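Local coordinates for protein putative cytosine/guanine deaminase (Unidentified, PDB 2PAJ) that hydrolytically deaminates 2-amino-4-hydroxypteridines such as isoxanthopterin to 2,4-dihydroxypteridines, releasing ammonium, at a zinc-containing active site, at residues 131-141 against 162-170; 239-249 against 275-286. All coordinates share one frame; numbering follows the deposited sequence.

How the interactions relate
Both contacts pair neighbouring parallel strands of the same amidohydrolase TIM barrel. Interaction 1 joins the second and third strands and interaction 2 the fifth and sixth, with strand 213-217 between the two pairs; their centres lie about 14 Å apart. They meet inside the barrel. Leu-167 of interaction 1 brings CD2 within 3.6 Å of Trp-282 CH2 of interaction 2, and His-137 ND1 is 3.8 Å from His-246 CE1. Interaction 2 supplies the zinc ligand His-248 and also His-285 of the metal site. Interaction 1 gives no ligand but borders the site: the His-137 side chain comes to about 5 Å from the zinc, and its CE1 lies 4.0 Å from His-248 ND1.

Interaction 1: 131-141 against 162-170; sequences CATVADHNYVY and LRFVLLRGG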
loop_
_atom_site.group_PDB
_atom_site.type_symbol
_atom_site.label_atom_id
_atom_site.label_comp_id
_atom_site.label_asym_id
_atom_site.label_seq_id
_atom_site.Cartn_x
_atom_site.Cartn_y
_atom_site.Cartn_z
ATOM N N CYS A 131 3.427 -1.677 8.185
ATOM C CA CYS A 131 3.327 -1.919 6.749
ATOM C C CYS A 131 4.707 -2.234 6.151
ATOM O O CYS A 131 5.668 -1.498 6.375
ATOM C CB CYS A 131 2.721 -0.689 6.073
ATOM S SG CYS A 131 2.628 -0.771 4.282
ATOM N N ALA A 132 4.802 -3.333 5.403
ATOM C CA ALA A 132 6.072 -3.728 4.789
ATOM C C ALA A 132 6.064 -3.611 3.252
ATOM O O ALA A 132 7.113 -3.504 2.615
ATOM C CB ALA A 132 6.421 -5.149 5.211
ATOM N N THR A 133 4.866 -3.631 2.671
ATOM C CA THR A 133 4.686 -3.516 1.228
ATOM C C THR A 133 3.871 -2.261 0.956
ATOM O O THR A 133 2.712 -2.167 1.338
ATOM C CB THR A 133 3.926 -4.715 0.637
ATOM O OG1 THR A 133 4.436 -5.931 1.190
ATOM C CG2 THR A 133 4.108 -4.749 -0.862
ATOM N N VAL A 134 4.490 -1.297 0.289
ATOM C CA VAL A 134 3.829 -0.047 -0.031
ATOM C C VAL A 134 3.664 0.101 -1.537
ATOM O O VAL A 134 4.528 -0.297 -2.306
ATOM C CB VAL A 134 4.645 1.149 0.495
ATOM C CG1 VAL A 134 3.846 2.427 0.340
ATOM C CG2 VAL A 134 5.057 0.914 1.940
ATOM N N ALA A 135 2.537 0.659 -1.947
ATOM C CA ALA A 135 2.258 0.882 -3.353
ATOM C C ALA A 135 1.935 2.362 -3.478
ATOM O O ALA A 135 1.021 2.859 -2.818
ATOM C CB ALA A 135 1.072 0.035 -3.815
ATOM N N ASP A 136 2.711 3.078 -4.289
ATOM C CA ASP A 136 2.457 4.493 -4.477
ATOM C C ASP A 136 1.959 4.794 -5.886
ATOM O O ASP A 136 2.529 4.324 -6.868
ATOM C CB ASP A 136 3.714 5.314 -4.186
ATOM C CG ASP A 136 3.491 6.806 -4.402
ATOM O OD1 ASP A 136 2.588 7.383 -3.754
ATOM O OD2 ASP A 136 4.210 7.405 -5.230
ATOM N N HIS A 137 0.871 5.560 -5.960
ATOM C CA HIS A 137 0.281 5.966 -7.229
ATOM C C HIS A 137 0.946 7.301 -7.523
ATOM O O HIS A 137 0.380 8.369 -7.287
ATOM C CB HIS A 137 -1.239 6.139 -7.098
ATOM C CG HIS A 137 -1.944 6.299 -8.411
ATOM N ND1 HIS A 137 -3.298 6.539 -8.505
ATOM C CD2 HIS A 137 -1.485 6.240 -9.683
ATOM C CE1 HIS A 137 -3.644 6.622 -9.777
ATOM N NE2 HIS A 137 -2.562 6.445 -10.511
ATOM N N ASN A 138 2.180 7.220 -8.009
ATOM C CA ASN A 138 2.975 8.395 -8.323
ATOM C C ASN A 138 2.565 9.000 -9.656
ATOM O O ASN A 138 2.440 8.298 -10.662
ATOM C CB ASN A 138 4.465 8.028 -8.329
ATOM C CG ASN A 138 5.360 9.216 -8.629
ATOM O OD1 ASN A 138 4.995 10.364 -8.365
ATOM N ND2 ASN A 138 6.553 8.942 -9.154
ATOM N N TYR A 139 2.317 10.306 -9.660
ATOM C CA TYR A 139 1.935 10.952 -10.898
ATOM C C TYR A 139 2.639 12.264 -11.149
ATOM O O TYR A 139 2.201 13.086 -11.968
ATOM C CB TYR A 139 0.414 11.091 -11.017
ATOM C CG TYR A 139 -0.273 11.872 -9.937
ATOM C CD1 TYR A 139 -0.120 13.253 -9.840
ATOM C CD2 TYR A 139 -1.150 11.236 -9.069
ATOM C CE1 TYR A 139 -0.828 13.983 -8.918
ATOM C CE2 TYR A 139 -1.868 11.944 -8.138
ATOM C CZ TYR A 139 -1.705 13.320 -8.066
ATOM O OH TYR A 139 -2.419 14.033 -7.142
ATOM N N VAL A 140 3.753 12.457 -10.457
ATOM C CA VAL A 140 4.527 13.647 -10.730
ATOM C C VAL A 140 5.513 13.240 -11.841
ATOM O O VAL A 140 6.526 12.564 -11.616
ATOM C CB VAL A 140 5.254 14.194 -9.468
ATOM C CG1 VAL A 140 4.477 13.795 -8.226
ATOM C CG2 VAL A 140 6.686 13.739 -9.407
ATOM N N TYR A 141 5.136 13.615 -13.061
ATOM C CA TYR A 141 5.895 13.358 -14.276
ATOM C C TYR A 141 5.488 14.477 -15.233
ATOM O O TYR A 141 4.337 14.923 -15.228
ATOM C CB TYR A 141 5.501 12.014 -14.879
ATOM C CG TYR A 141 5.862 10.818 -14.024
ATOM C CD1 TYR A 141 7.198 10.476 -13.800
ATOM C CD2 TYR A 141 4.862 10.030 -13.433
ATOM C CE1 TYR A 141 7.532 9.393 -13.019
ATOM C CE2 TYR A 141 5.185 8.933 -12.642
ATOM C CZ TYR A 141 6.524 8.629 -12.441
ATOM O OH TYR A 141 6.869 7.586 -11.633
ATOM N N LEU A 162 11.898 -1.931 2.587
ATOM C CA LEU A 162 10.514 -2.249 2.230
ATOM C C LEU A 162 10.313 -2.675 0.779
ATOM O O LEU A 162 11.062 -2.274 -0.106
ATOM C CB LEU A 162 9.620 -1.026 2.485
ATOM C CG LEU A 162 9.855 -0.153 3.718
ATOM C CD1 LEU A 162 8.924 1.038 3.678
ATOM C CD2 LEU A 162 9.643 -0.969 4.982
ATOM N N ARG A 163 9.291 -3.491 0.538
ATOM C CA ARG A 163 8.971 -3.906 -0.823
ATOM C C ARG A 163 8.217 -2.714 -1.373
ATOM O O ARG A 163 7.340 -2.181 -0.697
ATOM C CB ARG A 163 8.013 -5.092 -0.859
ATOM C CG ARG A 163 8.456 -6.369 -0.191
ATOM C CD ARG A 163 7.311 -7.368 -0.301
ATOM N NE ARG A 163 7.581 -8.601 0.411
ATOM C CZ ARG A 163 8.431 -9.521 -0.019
ATOM N NH1 ARG A 163 9.073 -9.326 -1.162
ATOM N NH2 ARG A 163 8.649 -10.618 0.697
ATOM N N PHE A 164 8.537 -2.304 -2.594
ATOM C CA PHE A 164 7.862 -1.164 -3.193
ATOM C C PHE A 164 7.180 -1.521 -4.502
ATOM O O PHE A 164 7.704 -2.293 -5.295
ATOM C CB PHE A 164 8.855 -0.029 -3.426
ATOM C CG PHE A 164 8.207 1.260 -3.827
ATOM C CD1 PHE A 164 7.384 1.948 -2.936
ATOM C CD2 PHE A 164 8.405 1.781 -5.099
ATOM C CE1 PHE A 164 6.763 3.140 -3.305
ATOM C CE2 PHE A 164 7.795 2.970 -5.490
ATOM C CZ PHE A 164 6.968 3.659 -4.593
ATOM N N VAL A 165 5.996 -0.965 -4.712
ATOM C CA VAL A 165 5.242 -1.206 -5.929
ATOM C C VAL A 165 4.975 0.145 -6.581
ATOM O O VAL A 165 4.210 0.955 -6.059
ATOM C CB VAL A 165 3.891 -1.902 -5.627
ATOM C CG1 VAL A 165 3.093 -2.083 -6.898
ATOM C CG2 VAL A 165 4.133 -3.236 -4.971
ATOM N N LEU A 166 5.610 0.395 -7.720
ATOM C CA LEU A 166 5.422 1.658 -8.421
ATOM C C LEU A 166 4.192 1.657 -9.319
ATOM O O LEU A 166 4.065 0.829 -10.218
ATOM C CB LEU A 166 6.659 1.988 -9.255
ATOM C CG LEU A 166 6.574 3.273 -10.086
ATOM C CD1 LEU A 166 6.286 4.464 -9.184
ATOM C CD2 LEU A 166 7.866 3.469 -10.856
ATOM N N LEU A 167 3.288 2.594 -9.062
ATOM C CA LEU A 167 2.068 2.729 -9.847
ATOM C C LEU A 167 2.262 3.982 -10.713
ATOM O O LEU A 167 1.760 5.058 -10.401
ATOM C CB LEU A 167 0.857 2.899 -8.921
ATOM C CG LEU A 167 0.700 1.952 -7.727
ATOM C CD1 LEU A 167 -0.586 2.282 -6.992
ATOM C CD2 LEU A 167 0.692 0.523 -8.203
ATOM N N ARG A 168 3.007 3.815 -11.802
ATOM C CA ARG A 168 3.341 4.893 -12.727
ATOM C C ARG A 168 2.101 5.568 -13.287
ATOM O O ARG A 168 1.437 5.034 -14.169
ATOM C CB ARG A 168 4.207 4.323 -13.860
ATOM C CG ARG A 168 5.251 5.272 -14.444
ATOM C CD ARG A 168 4.628 6.417 -15.230
ATOM N NE ARG A 168 5.636 7.207 -15.936
ATOM C CZ ARG A 168 5.366 8.279 -16.674
ATOM N NH1 ARG A 168 4.117 8.695 -16.808
ATOM N NH2 ARG A 168 6.349 8.944 -17.264
ATOM N N GLY A 169 1.801 6.754 -12.767
ATOM C CA GLY A 169 0.631 7.485 -13.213
ATOM C C GLY A 169 0.928 8.585 -14.207
ATOM O O GLY A 169 2.073 8.789 -14.596
ATOM N N GLY A 170 -0.113 9.295 -14.622
ATOM C CA GLY A 170 0.069 10.380 -15.565
ATOM C C GLY A 170 -1.127 10.618 -16.465
ATOM O O GLY A 170 -2.188 10.009 -16.306
#
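A beta-alpha-beta unit of the TIM barrel, built from strand 131-136, helix 149-159 and strand 163-168, sets Ala-135 beside Val-165 and Val-134 beside Phe-164 in parallel register. Val-165 N donates to Val-134 O (2.9 Å) and Leu-167 N to Asp-136 O, and Gly-169 N continues the pattern to Asn-138 O (2.7 Å). On the face toward helix 149-159, Phe-164 has CG anti to its backbone N (chi1 -170°), which carries CZ to 3.7 Å from Asp-136 CB, while Asp-136 OD1 accepts from Leu-79 N. On the barrel interior, Leu-167 CD1 fills in between Ala-135 CB and His-137 CB, 3.9 Å from the latter. Leu-167 O lies in the plane of the His-137 ring, at its CD2 edge (3.5 Å), and His-137 NE2 bonds to Ala-218 O. Near the C-terminal ends of the strands, the Arg-168 guanidinium lies flat on one face of Tyr-141, centres 3.8 Å apart and planes 5° apart, a cation-pi stack. Its NH2 and NH1 form salt bridges to Asp-196 and Glu-188, and Tyr-141 OH bonds to Ser-150 OG. A buried positive charge is thus met by two carboxylates and a pi face, which together should fix the rotation of the guanidinium.

Interaction 2: 239-249 against 275-286; sequences RRLGLRMHSHL and DWLGSDVWYAHL. With ZN (zinc ion), chain B.
Between the parallel fifth and sixth strands of the amidohydrolase TIM barrel, 244-248 and 281-284, the His-246 ring lies over one face of Trp-282 in an offset stack, its centroid 4.2 Å from that of the five-membered ring and the planes at 27°, while His-246 CB sits squarely over the six-membered ring as a CH-pi contact. Trp-276 receives Met-245 over one face: CB lies 3.9 Å from the centroid of its six-membered ring, and SD makes a Met-aromatic contact. Over the centre of Tyr-283 stands Leu-249 CD1, 3.5 Å from the centroid, with Ser-247 O at the ring edge. The Arg-239 guanidinium has Met-245 CE over one face and two acceptors at its edge, Asp-275 O, bonded by NH1 (3.2 Å), and Asp-280 OD2, salt-bridged to NE through a weak hydrogen bond. The carboxylate of Asp-280 is nearly perpendicular to the guanidinium, at 87°.

Met-245, His-246, Trp-282 and Tyr-283 lie on the two strands; Arg-239, on helix 228-240, and Trp-276, in the loop before strand 281-284, pack against them. Trp-282 N donates to Met-245 O, Ala-284 N to Ser-247 O, and Leu-249 N to Ala-284 O (3.0 Å). Met-245, Ser-247 and Tyr-283 point outward, whereas His-246, His-248, Trp-282 and Ala-284 line the interior, where Trp-282 NE1 bonds to Thr-75 O. Near the N-terminal ends of the strands, one water bridges Leu-243 O and Asp-280 OD1 and another joins Arg-244 NH1 to Ser-279 O.

At the opposite, C-terminal ends, His-248 and His-285 run side by side, their rings oblique at 41°, with His-248 NE2 over one face of His-285. His-76, His-78 and Asp-336 complete the zinc coordination. His-285, also a likely substrate-binding residue, holds NE2 2.9 Å from the zinc ion, whereas His-248 NE2 binds that ion directly at 2.1 Å.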
loop_
_atom_site.group_PDB
_atom_site.type_symbol
_atom_site.label_atom_id
_atom_site.label_comp_id
_atom_site.label_asym_id
_atom_site.label_seq_id
_atom_site.Cartn_x
_atom_site.Cartn_y
_atom_site.Cartn_z
ATOM N N ARG A 239 -0.136 -5.466 -20.443
ATOM C CA ARG A 239 -0.293 -6.904 -20.575
ATOM C C ARG A 239 0.838 -7.539 -21.361
ATOM O O ARG A 239 1.264 -8.652 -21.057
ATOM C CB ARG A 239 -1.640 -7.219 -21.210
ATOM C CG ARG A 239 -2.798 -6.801 -20.323
ATOM C CD ARG A 239 -3.996 -7.684 -20.550
ATOM N NE ARG A 239 -5.044 -7.413 -19.580
ATOM C CZ ARG A 239 -5.961 -6.467 -19.703
ATOM N NH1 ARG A 239 -5.972 -5.691 -20.764
ATOM N NH2 ARG A 239 -6.868 -6.298 -18.756
ATOM N N ARG A 240 1.331 -6.820 -22.360
ATOM C CA ARG A 240 2.439 -7.296 -23.175
ATOM C C ARG A 240 3.703 -7.421 -22.324
ATOM O O ARG A 240 4.505 -8.315 -22.529
ATOM C CB ARG A 240 2.701 -6.327 -24.325
ATOM C CG ARG A 240 3.814 -6.769 -25.253
ATOM C CD ARG A 240 4.056 -5.755 -26.340
ATOM N NE ARG A 240 4.777 -4.592 -25.843
ATOM C CZ ARG A 240 4.411 -3.340 -26.088
ATOM N NH1 ARG A 240 3.323 -3.098 -26.816
ATOM N NH2 ARG A 240 5.136 -2.331 -25.620
ATOM N N LEU A 241 3.883 -6.506 -21.379
ATOM C CA LEU A 241 5.046 -6.524 -20.496
ATOM C C LEU A 241 4.778 -7.335 -19.226
ATOM O O LEU A 241 5.636 -7.413 -18.348
ATOM C CB LEU A 241 5.442 -5.097 -20.107
ATOM C CG LEU A 241 6.023 -4.194 -21.202
ATOM C CD1 LEU A 241 6.255 -2.775 -20.694
ATOM C CD2 LEU A 241 7.314 -4.807 -21.680
ATOM N N GLY A 242 3.588 -7.928 -19.135
ATOM C CA GLY A 242 3.229 -8.719 -17.971
ATOM C C GLY A 242 3.065 -7.893 -16.705
ATOM O O GLY A 242 3.427 -8.331 -15.613
ATOM N N LEU A 243 2.510 -6.693 -16.852
ATOM C CA LEU A 243 2.301 -5.802 -15.717
ATOM C C LEU A 243 0.817 -5.683 -15.389
ATOM O O LEU A 243 -0.032 -6.015 -16.214
ATOM C CB LEU A 243 2.835 -4.401 -16.029
ATOM C CG LEU A 243 4.264 -4.188 -16.498
ATOM C CD1 LEU A 243 4.466 -2.710 -16.741
ATOM C CD2 LEU A 243 5.244 -4.711 -15.459
ATOM N N ARG A 244 0.513 -5.203 -14.183
ATOM C CA ARG A 244 -0.873 -5.010 -13.766
ATOM C C ARG A 244 -1.295 -3.560 -14.006
ATOM O O ARG A 244 -0.453 -2.675 -14.176
ATOM C CB ARG A 244 -1.055 -5.367 -12.291
ATOM C CG ARG A 244 -0.738 -6.810 -12.009
ATOM C CD ARG A 244 -1.524 -7.349 -10.854
ATOM N NE ARG A 244 -1.481 -8.804 -10.887
ATOM C CZ ARG A 244 -2.376 -9.598 -10.311
ATOM N NH1 ARG A 244 -3.399 -9.081 -9.640
ATOM N NH2 ARG A 244 -2.256 -10.909 -10.428
ATOM N N MET A 245 -2.603 -3.325 -14.031
ATOM C CA MET A 245 -3.135 -1.988 -14.274
ATOM C C MET A 245 -3.899 -1.452 -13.067
ATOM O O MET A 245 -4.628 -2.189 -12.397
ATOM C CB MET A 245 -4.054 -2.026 -15.485
ATOM C CG MET A 245 -3.370 -2.413 -16.790
ATOM S SD MET A 245 -4.514 -3.185 -17.915
ATOM C CE MET A 245 -3.973 -4.774 -17.784
ATOM N N HIS A 246 -3.732 -0.162 -12.796
ATOM C CA HIS A 246 -4.397 0.473 -11.674
ATOM C C HIS A 246 -4.749 1.920 -11.971
ATOM O O HIS A 246 -3.999 2.614 -12.640
ATOM C CB HIS A 246 -3.495 0.402 -10.446
ATOM C CG HIS A 246 -3.983 1.211 -9.288
ATOM N ND1 HIS A 246 -3.329 2.338 -8.845
ATOM C CD2 HIS A 246 -5.064 1.064 -8.489
ATOM C CE1 HIS A 246 -3.987 2.851 -7.821
ATOM N NE2 HIS A 246 -5.045 2.097 -7.586
ATOM N N SER A 247 -5.894 2.375 -11.470
ATOM C CA SER A 247 -6.314 3.759 -11.681
ATOM C C SER A 247 -7.423 4.217 -10.724
ATOM O O SER A 247 -8.056 3.404 -10.048
ATOM C CB SER A 247 -6.789 3.951 -13.132
ATOM O OG SER A 247 -7.122 5.300 -13.412
ATOM N N HIS A 248 -7.615 5.535 -10.667
ATOM C CA HIS A 248 -8.651 6.171 -9.867
ATOM C C HIS A 248 -9.919 6.052 -10.720
ATOM O O HIS A 248 -9.949 6.527 -11.854
ATOM C CB HIS A 248 -8.327 7.657 -9.682
ATOM C CG HIS A 248 -7.516 7.976 -8.461
ATOM N ND1 HIS A 248 -6.547 8.957 -8.455
ATOM C CD2 HIS A 248 -7.591 7.517 -7.189
ATOM C CE1 HIS A 248 -6.062 9.091 -7.234
ATOM N NE2 HIS A 248 -6.680 8.231 -6.445
ATOM N N LEU A 249 -10.962 5.415 -10.206
ATOM C CA LEU A 249 -12.179 5.291 -10.996
ATOM C C LEU A 249 -13.240 6.243 -10.494
ATOM O O LEU A 249 -13.970 5.928 -9.552
ATOM C CB LEU A 249 -12.710 3.861 -10.948
ATOM C CG LEU A 249 -13.723 3.505 -12.043
ATOM C CD1 LEU A 249 -13.779 1.999 -12.182
ATOM C CD2 LEU A 249 -15.106 4.076 -11.718
ATOM N N ASP A 275 -10.807 -2.688 -22.587
ATOM C CA ASP A 275 -9.769 -3.552 -22.033
ATOM C C ASP A 275 -9.224 -3.136 -20.664
ATOM O O ASP A 275 -8.034 -3.317 -20.386
ATOM C CB ASP A 275 -8.598 -3.661 -23.023
ATOM C CG ASP A 275 -9.017 -4.235 -24.378
ATOM O OD1 ASP A 275 -9.605 -5.344 -24.418
ATOM O OD2 ASP A 275 -8.755 -3.572 -25.406
ATOM N N TRP A 276 -10.090 -2.602 -19.803
ATOM C CA TRP A 276 -9.654 -2.161 -18.487
ATOM C C TRP A 276 -10.307 -2.838 -17.288
ATOM O O TRP A 276 -10.601 -2.198 -16.278
ATOM C CB TRP A 276 -9.774 -0.636 -18.357
ATOM C CG TRP A 276 -8.481 0.025 -18.612
ATOM C CD1 TRP A 276 -7.910 0.277 -19.835
ATOM C CD2 TRP A 276 -7.499 0.387 -17.631
ATOM N NE1 TRP A 276 -6.631 0.761 -19.676
ATOM C CE2 TRP A 276 -6.348 0.840 -18.339
ATOM C CE3 TRP A 276 -7.471 0.368 -16.227
ATOM C CZ2 TRP A 276 -5.180 1.270 -17.682
ATOM C CZ3 TRP A 276 -6.317 0.795 -15.578
ATOM C CH2 TRP A 276 -5.183 1.242 -16.308
ATOM N N LEU A 277 -10.530 -4.140 -17.407
ATOM C CA LEU A 277 -11.079 -4.934 -16.317
ATOM C C LEU A 277 -10.300 -6.242 -16.333
ATOM O O LEU A 277 -9.518 -6.492 -17.245
ATOM C CB LEU A 277 -12.573 -5.228 -16.505
ATOM C CG LEU A 277 -13.631 -4.117 -16.461
ATOM C CD1 LEU A 277 -15.011 -4.756 -16.381
ATOM C CD2 LEU A 277 -13.409 -3.203 -15.274
ATOM N N GLY A 278 -10.521 -7.076 -15.328
ATOM C CA GLY A 278 -9.818 -8.342 -15.246
ATOM C C GLY A 278 -9.048 -8.405 -13.954
ATOM O O GLY A 278 -8.770 -7.378 -13.357
ATOM N N SER A 279 -8.708 -9.610 -13.517
ATOM C CA SER A 279 -7.971 -9.794 -12.268
ATOM C C SER A 279 -6.623 -9.114 -12.381
ATOM O O SER A 279 -5.846 -9.060 -11.431
ATOM C CB SER A 279 -7.790 -11.282 -11.997
ATOM O OG SER A 279 -7.429 -11.955 -13.189
ATOM N N ASP A 280 -6.386 -8.599 -13.580
ATOM C CA ASP A 280 -5.188 -7.889 -14.010
ATOM C C ASP A 280 -5.166 -6.475 -13.416
ATOM O O ASP A 280 -4.117 -5.944 -13.059
ATOM C CB ASP A 280 -5.273 -7.766 -15.537
ATOM C CG ASP A 280 -4.016 -8.186 -16.240
ATOM O OD1 ASP A 280 -2.962 -7.570 -16.010
ATOM O OD2 ASP A 280 -4.083 -9.140 -17.040
ATOM N N VAL A 281 -6.359 -5.889 -13.339
ATOM C CA VAL A 281 -6.594 -4.519 -12.885
ATOM C C VAL A 281 -7.252 -4.352 -11.502
ATOM O O VAL A 281 -7.901 -5.259 -11.003
ATOM C CB VAL A 281 -7.513 -3.815 -13.914
ATOM C CG1 VAL A 281 -7.409 -2.307 -13.791
ATOM C CG2 VAL A 281 -7.186 -4.300 -15.305
ATOM N N TRP A 282 -7.077 -3.174 -10.902
ATOM C CA TRP A 282 -7.703 -2.845 -9.624
ATOM C C TRP A 282 -7.854 -1.315 -9.512
ATOM O O TRP A 282 -6.983 -0.557 -9.931
ATOM C CB TRP A 282 -6.921 -3.468 -8.444
ATOM C CG TRP A 282 -5.910 -2.629 -7.764
ATOM C CD1 TRP A 282 -6.111 -1.770 -6.724
ATOM C CD2 TRP A 282 -4.508 -2.624 -8.022
ATOM N NE1 TRP A 282 -4.917 -1.235 -6.313
ATOM C CE2 TRP A 282 -3.914 -1.740 -7.094
ATOM C CE3 TRP A 282 -3.691 -3.283 -8.949
ATOM C CZ2 TRP A 282 -2.536 -1.492 -7.069
ATOM C CZ3 TRP A 282 -2.333 -3.040 -8.922
ATOM C CH2 TRP A 282 -1.765 -2.149 -7.986
ATOM N N TYR A 283 -8.987 -0.867 -8.976
ATOM C CA TYR A 283 -9.255 0.564 -8.850
ATOM C C TYR A 283 -9.329 1.146 -7.458
ATOM O O TYR A 283 -9.710 0.479 -6.499
ATOM C CB TYR A 283 -10.560 0.937 -9.539
ATOM C CG TYR A 283 -10.557 0.734 -11.029
ATOM C CD1 TYR A 283 -11.017 -0.458 -11.582
ATOM C CD2 TYR A 283 -10.097 1.737 -11.892
ATOM C CE1 TYR A 283 -11.026 -0.647 -12.936
ATOM C CE2 TYR A 283 -10.102 1.557 -13.252
ATOM C CZ TYR A 283 -10.570 0.363 -13.768
ATOM O OH TYR A 283 -10.604 0.161 -15.123
ATOM N N ALA A 284 -8.980 2.424 -7.387
ATOM C CA ALA A 284 -9.029 3.197 -6.158
ATOM C C ALA A 284 -10.177 4.199 -6.293
ATOM O O ALA A 284 -10.645 4.488 -7.392
ATOM C CB ALA A 284 -7.721 3.942 -5.944
ATOM N N HIS A 285 -10.621 4.719 -5.155
ATOM C CA HIS A 285 -11.690 5.708 -5.094
ATOM C C HIS A 285 -12.926 5.364 -5.906
ATOM O O HIS A 285 -13.458 6.205 -6.619
ATOM C CB HIS A 285 -11.149 7.083 -5.521
ATOM C CG HIS A 285 -10.036 7.586 -4.647
ATOM N ND1 HIS A 285 -9.351 6.765 -3.771
ATOM C CD2 HIS A 285 -9.465 8.811 -4.537
ATOM C CE1 HIS A 285 -8.407 7.460 -3.161
ATOM N NE2 HIS A 285 -8.453 8.704 -3.609
ATOM N N LEU A 286 -13.391 4.128 -5.823
ATOM C CA LEU A 286 -14.597 3.804 -6.560
ATOM C C LEU A 286 -15.780 3.756 -5.607
ATOM O O LEU A 286 -16.180 2.685 -5.135
ATOM C CB LEU A 286 -14.472 2.480 -7.316
ATOM C CG LEU A 286 -14.531 1.127 -6.626
ATOM C CD1 LEU A 286 -14.548 0.068 -7.727
ATOM C CD2 LEU A 286 -13.330 0.931 -5.691
HETATM ZN ZN ZN B . -5.786 8.577 -4.628
HETATM O O HOH W 1 -0.702 -8.406 -16.774
HETATM O O HOH W 2 -5.689 -10.538 -9.030
#